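Local atomic coordinates of nitrate transport protein nrtA (Synechocystis sp., PDB entry 2G29), a protein that binds nitrate in the periplasm as the solute-binding component of the NrtABCD ABC transporter, which takes up nitrate and probably nitrite. Residues A[73-77]-A[92-98]; A[113-119]-A[241-246]. All blocks are in the same frame, centred on the assembly; numbering follows the deposited sequence.

Interaction 1 (A[73-77]-A[92-98]); sequences WGTTR and AHILTPM. With NO3 (nitrate ion), chain B.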
loop_
_atom_site.group_PDB
_atom_site.type_symbol
_atom_site.label_atom_id
_atom_site.label_comp_id
_atom_site.label_asym_id
_atom_site.label_seq_id
_atom_site.Cartn_x
_atom_site.Cartn_y
_atom_site.Cartn_z
ATOM N N TRP A 73 2.292 -3.008 10.919
ATOM C CA TRP A 73 2.946 -3.785 9.893
ATOM C C TRP A 73 3.973 -4.704 10.560
ATOM O O TRP A 73 4.245 -5.776 10.066
ATOM C CB TRP A 73 3.558 -2.871 8.818
ATOM C CG TRP A 73 2.497 -2.245 7.958
ATOM C CD1 TRP A 73 2.260 -0.922 7.803
ATOM C CD2 TRP A 73 1.508 -2.937 7.157
ATOM N NE1 TRP A 73 1.197 -0.727 6.954
ATOM C CE2 TRP A 73 0.721 -1.939 6.537
ATOM C CE3 TRP A 73 1.235 -4.295 6.882
ATOM C CZ2 TRP A 73 -0.354 -2.242 5.720
ATOM C CZ3 TRP A 73 0.169 -4.599 6.068
ATOM C CH2 TRP A 73 -0.612 -3.572 5.475
ATOM N N GLY A 74 4.472 -4.290 11.717
ATOM C CA GLY A 74 5.406 -5.137 12.440
ATOM C C GLY A 74 4.705 -6.383 12.954
ATOM O O GLY A 74 5.269 -7.462 12.856
ATOM N N THR A 75 3.476 -6.252 13.468
ATOM C CA THR A 75 2.793 -7.460 13.934
ATOM C C THR A 75 2.297 -8.298 12.786
ATOM O O THR A 75 2.245 -9.514 12.882
ATOM C CB THR A 75 1.618 -7.200 14.906
ATOM O OG1 THR A 75 0.570 -6.492 14.253
ATOM C CG2 THR A 75 2.073 -6.472 16.127
ATOM N N THR A 76 1.950 -7.664 11.681
ATOM C CA THR A 76 1.579 -8.410 10.458
ATOM C C THR A 76 2.763 -9.301 10.062
ATOM O O THR A 76 2.586 -10.489 9.790
ATOM C CB THR A 76 1.281 -7.443 9.289
ATOM O OG1 THR A 76 0.110 -6.671 9.615
ATOM C CG2 THR A 76 1.013 -8.213 8.003
ATOM N N ARG A 77 3.964 -8.725 10.021
ATOM C CA ARG A 77 5.179 -9.458 9.690
ATOM C C ARG A 77 5.369 -10.582 10.699
ATOM O O ARG A 77 5.667 -11.716 10.317
ATOM C CB ARG A 77 6.373 -8.480 9.730
ATOM C CG ARG A 77 7.787 -9.091 9.537
ATOM C CD ARG A 77 8.405 -9.643 10.828
ATOM N NE ARG A 77 8.244 -8.712 11.943
ATOM C CZ ARG A 77 8.848 -7.533 12.056
ATOM N NH1 ARG A 77 9.696 -7.117 11.119
ATOM N NH2 ARG A 77 8.560 -6.744 13.087
ATOM N N ALA A 92 -2.002 -11.766 3.794
ATOM C CA ALA A 92 -2.422 -10.450 4.265
ATOM C C ALA A 92 -2.556 -9.416 3.175
ATOM O O ALA A 92 -1.970 -9.557 2.103
ATOM C CB ALA A 92 -1.348 -9.912 5.240
ATOM N N HIS A 93 -3.334 -8.378 3.506
ATOM C CA HIS A 93 -3.408 -7.133 2.745
ATOM C C HIS A 93 -2.060 -6.595 3.278
ATOM O O HIS A 93 -1.849 -6.501 4.479
ATOM C CB HIS A 93 -4.667 -6.360 3.203
ATOM C CG HIS A 93 -4.477 -4.888 3.465
ATOM N ND1 HIS A 93 -4.564 -3.908 2.497
ATOM C CD2 HIS A 93 -4.357 -4.241 4.650
ATOM C CE1 HIS A 93 -4.523 -2.710 3.081
ATOM N NE2 HIS A 93 -4.407 -2.891 4.378
ATOM N N ILE A 94 -1.148 -6.239 2.377
ATOM C CA ILE A 94 0.203 -5.890 2.791
ATOM C C ILE A 94 0.910 -4.883 1.894
ATOM O O ILE A 94 0.614 -4.759 0.716
ATOM C CB ILE A 94 1.017 -7.220 2.880
ATOM C CG1 ILE A 94 2.332 -7.001 3.634
ATOM C CG2 ILE A 94 1.250 -7.793 1.486
ATOM C CD1 ILE A 94 2.893 -8.349 4.240
ATOM N N LEU A 95 1.850 -4.140 2.466
ATOM C CA LEU A 95 2.622 -3.188 1.654
ATOM C C LEU A 95 3.399 -4.031 0.615
ATOM O O LEU A 95 4.011 -5.057 0.969
ATOM C CB LEU A 95 3.617 -2.451 2.556
ATOM C CG LEU A 95 3.017 -1.745 3.777
ATOM C CD1 LEU A 95 4.103 -0.971 4.545
ATOM C CD2 LEU A 95 1.937 -0.755 3.342
ATOM N N THR A 96 3.437 -3.609 -0.647
ATOM C CA THR A 96 4.129 -4.406 -1.673
ATOM C C THR A 96 5.583 -4.836 -1.346
ATOM O O THR A 96 5.945 -5.962 -1.617
ATOM C CB THR A 96 4.072 -3.709 -3.080
ATOM O OG1 THR A 96 2.731 -3.795 -3.563
ATOM C CG2 THR A 96 5.016 -4.355 -4.098
ATOM N N PRO A 97 6.414 -3.961 -0.749
ATOM C CA PRO A 97 7.782 -4.435 -0.469
ATOM C C PRO A 97 7.854 -5.525 0.562
ATOM O O PRO A 97 8.781 -6.318 0.523
ATOM C CB PRO A 97 8.547 -3.187 0.014
ATOM C CG PRO A 97 7.511 -2.131 0.180
ATOM C CD PRO A 97 6.273 -2.510 -0.546
ATOM N N MET A 98 6.864 -5.612 1.440
ATOM C CA MET A 98 6.980 -6.601 2.516
ATOM C C MET A 98 7.132 -8.072 2.147
ATOM O O MET A 98 7.943 -8.766 2.761
ATOM C CB MET A 98 5.906 -6.382 3.600
ATOM C CG MET A 98 6.179 -5.101 4.413
ATOM S SD MET A 98 4.778 -4.683 5.521
ATOM C CE MET A 98 4.948 -6.037 6.725
HETATM N N NO3 B . -0.921 2.510 5.312
HETATM O O1 NO3 B . -1.648 2.656 4.165
HETATM O O2 NO3 B . -0.725 3.361 6.348
HETATM O O3 NO3 B . -0.162 1.203 5.453
#

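Interaction 2 (A[113-119]-A[241-246]); sequences TPMYILA and AFGMRA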
loop_
_atom_site.group_PDB
_atom_site.type_symbol
_atom_site.label_atom_id
_atom_site.label_comp_id
_atom_site.label_asym_id
_atom_site.label_seq_id
_atom_site.Cartn_x
_atom_site.Cartn_y
_atom_site.Cartn_z
ATOM N N THR A 113 11.033 -16.131 5.294
ATOM C CA THR A 113 9.809 -16.933 5.131
ATOM C C THR A 113 9.318 -16.617 3.716
ATOM O O THR A 113 8.919 -15.494 3.419
ATOM C CB THR A 113 8.799 -16.482 6.230
ATOM O OG1 THR A 113 9.402 -16.661 7.534
ATOM C CG2 THR A 113 7.495 -17.273 6.139
ATOM N N PRO A 114 9.297 -17.622 2.841
ATOM C CA PRO A 114 8.875 -17.299 1.471
ATOM C C PRO A 114 7.432 -16.934 1.277
ATOM O O PRO A 114 6.535 -17.522 1.900
ATOM C CB PRO A 114 9.350 -18.503 0.656
ATOM C CG PRO A 114 9.306 -19.665 1.702
ATOM C CD PRO A 114 9.714 -19.022 3.019
ATOM N N MET A 115 7.224 -15.927 0.437
ATOM C CA MET A 115 5.876 -15.436 0.152
ATOM C C MET A 115 5.662 -15.225 -1.336
ATOM O O MET A 115 6.614 -15.184 -2.115
ATOM C CB MET A 115 5.644 -14.086 0.878
ATOM C CG MET A 115 5.551 -14.197 2.380
ATOM S SD MET A 115 4.986 -12.678 3.168
ATOM C CE MET A 115 3.227 -12.649 2.562
ATOM N N TYR A 116 4.391 -15.095 -1.717
ATOM C CA TYR A 116 4.028 -14.771 -3.095
ATOM C C TYR A 116 3.106 -13.553 -3.089
ATOM O O TYR A 116 2.412 -13.300 -2.115
ATOM C CB TYR A 116 3.198 -15.876 -3.743
ATOM C CG TYR A 116 3.862 -17.178 -3.990
ATOM C CD1 TYR A 116 5.116 -17.243 -4.581
ATOM C CD2 TYR A 116 3.216 -18.362 -3.656
ATOM C CE1 TYR A 116 5.730 -18.483 -4.823
ATOM C CE2 TYR A 116 3.800 -19.586 -3.915
ATOM C CZ TYR A 116 5.061 -19.635 -4.488
ATOM O OH TYR A 116 5.704 -20.836 -4.722
ATOM N N ILE A 117 3.121 -12.809 -4.192
ATOM C CA ILE A 117 2.153 -11.735 -4.374
ATOM C C ILE A 117 1.205 -12.290 -5.452
ATOM O O ILE A 117 1.607 -12.626 -6.579
ATOM C CB ILE A 117 2.810 -10.427 -4.824
ATOM C CG1 ILE A 117 3.534 -9.803 -3.641
ATOM C CG2 ILE A 117 1.740 -9.482 -5.417
ATOM C CD1 ILE A 117 4.307 -8.516 -4.060
ATOM N N LEU A 118 -0.064 -12.391 -5.069
ATOM C CA LEU A 118 -1.105 -12.934 -5.970
ATOM C C LEU A 118 -1.840 -11.859 -6.746
ATOM O O LEU A 118 -2.364 -12.131 -7.828
ATOM C CB LEU A 118 -2.130 -13.738 -5.179
ATOM C CG LEU A 118 -1.522 -14.874 -4.344
ATOM C CD1 LEU A 118 -2.674 -15.590 -3.605
ATOM C CD2 LEU A 118 -0.728 -15.828 -5.200
ATOM N N ALA A 119 -1.876 -10.644 -6.209
ATOM C CA ALA A 119 -2.546 -9.537 -6.864
ATOM C C ALA A 119 -2.087 -8.237 -6.236
ATOM O O ALA A 119 -1.526 -8.226 -5.119
ATOM C CB ALA A 119 -4.056 -9.670 -6.675
ATOM N N ALA A 241 -0.571 -5.116 -1.736
ATOM C CA ALA A 241 -0.572 -6.391 -2.420
ATOM C C ALA A 241 -1.387 -7.390 -1.615
ATOM O O ALA A 241 -1.621 -7.221 -0.410
ATOM C CB ALA A 241 0.873 -6.930 -2.534
ATOM N N PHE A 242 -1.863 -8.417 -2.308
ATOM C CA PHE A 242 -2.499 -9.532 -1.622
ATOM C C PHE A 242 -1.343 -10.553 -1.592
ATOM O O PHE A 242 -0.966 -11.183 -2.598
ATOM C CB PHE A 242 -3.708 -10.069 -2.419
ATOM C CG PHE A 242 -4.310 -11.347 -1.858
ATOM C CD1 PHE A 242 -4.263 -11.646 -0.513
ATOM C CD2 PHE A 242 -4.962 -12.228 -2.707
ATOM C CE1 PHE A 242 -4.850 -12.803 0.002
ATOM C CE2 PHE A 242 -5.553 -13.394 -2.199
ATOM C CZ PHE A 242 -5.489 -13.669 -0.857
ATOM N N GLY A 243 -0.734 -10.665 -0.416
ATOM C CA GLY A 243 0.384 -11.584 -0.280
ATOM C C GLY A 243 0.054 -12.808 0.556
ATOM O O GLY A 243 -0.741 -12.718 1.491
ATOM N N MET A 244 0.671 -13.932 0.237
ATOM C CA MET A 244 0.456 -15.139 1.015
ATOM C C MET A 244 1.748 -15.910 1.220
ATOM O O MET A 244 2.691 -15.793 0.432
ATOM C CB MET A 244 -0.570 -16.058 0.308
ATOM C CG MET A 244 -2.000 -15.483 0.192
ATOM S SD MET A 244 -3.270 -16.783 0.048
ATOM C CE MET A 244 -3.159 -17.486 1.743
ATOM N N ARG A 245 1.819 -16.677 2.294
ATOM C CA ARG A 245 2.967 -17.561 2.521
ATOM C C ARG A 245 3.018 -18.540 1.342
ATOM O O ARG A 245 1.969 -19.083 0.920
ATOM C CB ARG A 245 2.800 -18.348 3.817
ATOM C CG ARG A 245 3.157 -17.512 5.057
ATOM C CD ARG A 245 3.056 -18.273 6.360
ATOM N NE ARG A 245 3.844 -19.509 6.365
ATOM C CZ ARG A 245 4.775 -19.797 7.258
ATOM N NH1 ARG A 245 5.085 -18.932 8.226
ATOM N NH2 ARG A 245 5.366 -20.982 7.211
ATOM N N ALA A 246 4.214 -18.758 0.805
ATOM C CA ALA A 246 4.355 -19.668 -0.304
ATOM C C ALA A 246 4.070 -21.100 0.071
ATOM O O ALA A 246 3.594 -21.852 -0.772
ATOM C CB ALA A 246 5.776 -19.523 -0.928
#

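Interaction 1 (A[73-77]-A[92-98])
Trp73, a nitrate-binding residue at the start of helix 73-82, lays its indole against the end of strand 91-95 and the beginning of helix 97-104, on the domain I/II substrate cleft of this periplasmic binding protein. Leu95 supports one face of the indole: its CG sits 3.6 Å from Trp73 CE2, and its CD1 makes a CH-pi contact 11° off the normal of the five-membered ring. Met98 crosses the tryptophan side chain at about a right angle, its SD 3.8 Å from Trp73 CE3 in an oblique Met-aromatic contact, while its CE, turned back at chi3 (70°), comes 3.4 Å from Trp73 O. At the far edge Trp73 CZ3 meets His93 O at 3.2 Å, near the ring plane; Ile94 CA comes in obliquely, 3.5 Å from the same Trp73 CZ3. Further along the helix, Thr76 CG2 packs on Ala92 CB, 4.0 Å away. Held this way, the ring presents its N-H edge to the ion: Trp73 NE1 donates to nitrate O3 at 2.8 Å with an angle of 149°. Lys240 and Gly211 donate to the same nitrate. The anion is thus gripped partly by a neutral donor, whose orientation is probably helped by Leu95 over one face and Met98 obliquely beside it.

Interaction 2 (A[113-119]-A[241-246])
Tyr116 and Ala246 meet face-on: the alanine CB stands over one face of the phenol ring, 3.7 Å from its centroid and 19° off the normal, displaced toward the rim. The backbone brings them together, because Ala246 N bonds Pro114 O at 2.8 Å, almost straight at the hydrogen but from above the carbonyl plane. Further along, Tyr116 and Met244 form an antiparallel hydrogen-bonded pair, and Tyr116 N reaches Met244 O at 2.8 Å. Leu118 leans obliquely over the partner strand, its CD1 lying 3.9 Å from both Phe242 CE2 and Met244 CG. On the face opposite Tyr116 and Met244 lies Ile117, whose CG2, anti to the backbone N, is 3.9 Å from Ala241 CB. Met115 folds back at chi3 (68°) to bring CE to 3.8 Å from Gly243 C. Just before strand 115-120 begins, Thr113 CG2 lies over one face of the Arg245 guanidinium, 3.6 Å from Arg245 NH1; that arginine pairs with Asp247 through NE and also bonds Leu80 O. Helix 253-271 packs on Leu118, Phe242 and Met244, helix 97-104 on Met115 and Ile117, and Arg245 N-caps helix 246-251. Strand 115-120 is outermost in the sheet within this chain; strand 91-95 flanks 240-245 on its other side.

Both contacts reach the same five-stranded mixed sheet, ordered 66-69, 36-39, 91-95, 240-245, 115-120, and their centres lie about 10 Å apart. Along the chain the two follow one another: both segments of interaction 1 come before residue 113. Helix 97-104 leads on to strand 115-120, while strand 240-245 returns much later, after the chain has built the second sheet. Strand 240-245 slots between strands 91-95 and 115-120. The two contacts therefore meet directly, through probable hydrogen bonds from Ala241 N to Ile94 O (2.7 Å) and from Ala92 N to Gly243 O (2.8 Å). Lys240, which binds nitrate, precedes 241-246, so this returning strand joins the sheet's edge to the ligand site served by Trp73.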